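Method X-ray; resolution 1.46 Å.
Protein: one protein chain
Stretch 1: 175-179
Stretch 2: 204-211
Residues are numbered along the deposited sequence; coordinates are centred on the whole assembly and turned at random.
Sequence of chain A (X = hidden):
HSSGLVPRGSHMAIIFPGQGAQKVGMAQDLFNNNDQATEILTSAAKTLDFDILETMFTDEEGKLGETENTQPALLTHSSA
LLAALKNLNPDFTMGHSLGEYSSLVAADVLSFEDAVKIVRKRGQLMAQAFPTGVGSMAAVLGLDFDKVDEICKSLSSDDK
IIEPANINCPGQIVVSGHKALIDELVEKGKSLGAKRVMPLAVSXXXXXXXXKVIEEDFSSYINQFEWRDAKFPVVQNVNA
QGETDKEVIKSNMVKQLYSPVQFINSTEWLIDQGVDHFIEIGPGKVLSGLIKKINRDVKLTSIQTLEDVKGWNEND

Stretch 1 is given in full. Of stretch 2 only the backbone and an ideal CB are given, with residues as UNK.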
# COMPACT_ATOMS: atom_id res chain seq x y z
N VAL A 175 -3.02 12.82 6.72
CA VAL A 175 -3.24 13.98 5.88
C VAL A 175 -1.89 14.36 5.19
O VAL A 175 -0.81 13.91 5.61
CB VAL A 175 -3.74 15.19 6.64
CG1 VAL A 175 -5.15 14.80 7.29
CG2 VAL A 175 -2.77 15.63 7.74
N SER A 176 -1.99 15.10 4.08
CA SER A 176 -0.81 15.40 3.28
C SER A 176 -0.91 16.74 2.62
O SER A 176 -2.00 17.20 2.27
CB SER A 176 -0.72 14.30 2.20
OG SER A 176 0.41 14.47 1.43
N GLY A 177 0.23 17.39 2.42
CA GLY A 177 0.18 18.68 1.68
C GLY A 177 1.38 19.53 2.03
O GLY A 177 2.48 19.03 2.35
N HIS A 178 1.23 20.86 1.92
CA HIS A 178 2.40 21.73 2.22
C HIS A 178 2.88 21.55 3.64
O HIS A 178 2.06 21.52 4.58
CB HIS A 178 1.96 23.18 1.97
CG HIS A 178 1.86 23.48 0.51
ND1 HIS A 178 0.64 23.51 -0.15
CD2 HIS A 178 2.82 23.67 -0.44
CE1 HIS A 178 0.85 23.73 -1.43
NE2 HIS A 178 2.16 23.84 -1.64
N LYS A 179 4.21 21.50 3.82
CA LYS A 179 4.75 21.20 5.17
C LYS A 179 4.37 22.28 6.19
O LYS A 179 4.17 21.94 7.36
CB LYS A 179 6.27 20.95 5.04
CG LYS A 179 6.87 20.55 6.45
CD LYS A 179 8.33 20.21 6.28
CE LYS A 179 8.86 19.60 7.60
NZ LYS A 179 8.89 20.62 8.72
N UNK A 204 7.74 13.72 0.81
CA UNK A 204 6.94 14.69 0.12
C UNK A 204 5.45 14.55 0.50
O UNK A 204 5.11 13.75 1.39
CB UNK A 204 7.13 14.54 -1.39
N UNK A 205 4.56 15.25 -0.21
CA UNK A 205 3.16 15.37 0.11
C UNK A 205 2.43 14.28 -0.67
O UNK A 205 1.57 14.51 -1.50
CB UNK A 205 2.62 16.76 -0.22
N UNK A 206 2.72 13.03 -0.29
CA UNK A 206 2.18 11.89 -1.06
C UNK A 206 0.67 11.77 -0.94
O UNK A 206 0.05 12.13 0.10
CB UNK A 206 2.83 10.58 -0.59
N UNK A 207 0.05 11.27 -2.00
CA UNK A 207 -1.42 11.09 -2.07
C UNK A 207 -2.19 12.39 -1.81
O UNK A 207 -3.33 12.38 -1.37
CB UNK A 207 -1.86 10.03 -1.06
N UNK A 208 -1.56 13.50 -2.15
CA UNK A 208 -2.27 14.82 -2.21
C UNK A 208 -2.23 15.28 -3.68
O UNK A 208 -1.44 14.80 -4.55
CB UNK A 208 -1.62 15.86 -1.29
N UNK A 209 -3.10 16.23 -3.98
CA UNK A 209 -3.19 16.82 -5.34
C UNK A 209 -1.84 17.45 -5.82
O UNK A 209 -1.59 17.54 -7.04
CB UNK A 209 -4.28 17.89 -5.36
N UNK A 210 -0.92 17.76 -4.86
CA UNK A 210 0.39 18.23 -5.27
C UNK A 210 1.19 17.20 -6.09
O UNK A 210 2.03 17.60 -6.88
CB UNK A 210 1.19 18.63 -4.03
N UNK A 211 0.87 15.88 -5.93
CA UNK A 211 1.65 14.87 -6.64
C UNK A 211 1.30 14.81 -8.14
O UNK A 211 1.89 14.03 -8.87
CB UNK A 211 1.42 13.50 -6.00

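Position 204 has phi/psi of -164/-170, an extended combination most at ease in glycine, and an ideal CB there meets nothing of stretch 1 within 5.5 Å. Stretch 1 therefore asks for no particular side chain; the residue is Gly 204.

At 205 the CA-to-CB bond points toward stretch 1, and the ideal CB lies 3.4 Å from Gly 177 O and 3.6 Å from Ser 176 OG. So close to the backbone, a small or compact side chain is the natural choice: alanine, serine or proline, the last compatible with the phi of -94°. The residue is Pro 205. Its CB packs 3.5 Å from Gly 177 O, while the rest of the ring, closing back to its own nitrogen, lies farther from that oxygen.

At 206 CA-to-CB points away, so stretch 1 hardly restricts the side chain and many types, large ones included, would fit. The backbone matters more: Ser 176 donates a hydrogen bond from OG to the carbonyl O of 206 at 2.7 Å. Phe 206 occupies the site; its side chain comes no nearer than 5.1 Å, from CB to Ser 176 OG.

Position 207, at 57/29, is left-handed and is the third residue of a type II turn running from 205 to 208. Glycine or asparagine would be expected first. CA-to-CB points sideways, and His 207 finds its partners elsewhere in the structure.

At 208 CA-to-CB points toward stretch 1, with the ideal CB 3.7 Å from Ser 176 OG and 4.4 Å from Gly 177 N. A small residue such as alanine, serine or threonine suits this narrow space, and a hydroxyl could also serve the turn. Ser 208 (chi1 p) donates from OG to Pro 205 O at 2.8 Å, reinforcing the weak backbone bond from Ser 208 N to Pro 205 O at 3.4 Å. The same OG accepts from N of 210 at 3.2 Å.

Position 209 is out of reach, leaving a wide choice; Ser 209 bonds elsewhere in the structure.

At 210 CA-to-CB points toward stretch 1, but the ideal CB is too distant for contact. A longer apolar chain, leucine or methionine, could reach the imidazole of His 178. Leu 210 (m, t) places CD1 over one ring face, 3.9 Å from the centroid of the His 178 ring, a CH-pi contact.

Position 211 is also out of reach, so stretch 1 sets no preference; the residue is Met 211.

Stretch 2, residues 204-211: GPFHSSLM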
# COMPACT_ATOMS: atom_id res chain seq x y z
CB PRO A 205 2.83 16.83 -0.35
CG PRO A 205 3.69 16.93 -1.63
CD PRO A 205 4.97 16.21 -1.29
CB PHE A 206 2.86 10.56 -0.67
CG PHE A 206 4.39 10.62 -0.74
CD1 PHE A 206 5.04 11.39 -1.73
CD2 PHE A 206 5.14 9.92 0.21
CE1 PHE A 206 6.48 11.47 -1.77
CE2 PHE A 206 6.55 9.95 0.13
CZ PHE A 206 7.18 10.76 -0.84
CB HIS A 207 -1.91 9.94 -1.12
CG HIS A 207 -1.41 8.64 -1.58
ND1 HIS A 207 -1.85 8.07 -2.77
CD2 HIS A 207 -0.43 7.86 -1.09
CE1 HIS A 207 -1.21 6.90 -2.92
NE2 HIS A 207 -0.33 6.77 -1.94
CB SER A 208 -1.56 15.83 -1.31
OG SER A 208 -0.42 16.41 -2.01
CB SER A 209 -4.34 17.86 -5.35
OG SER A 209 -4.03 18.89 -4.43
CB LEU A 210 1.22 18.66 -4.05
CG LEU A 210 0.60 19.85 -3.19
CD1 LEU A 210 1.41 20.04 -1.97
CD2 LEU A 210 0.66 21.08 -4.13
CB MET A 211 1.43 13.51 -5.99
CG MET A 211 1.94 13.47 -4.49
SD MET A 211 3.66 14.02 -4.32
CE MET A 211 4.56 12.69 -5.28
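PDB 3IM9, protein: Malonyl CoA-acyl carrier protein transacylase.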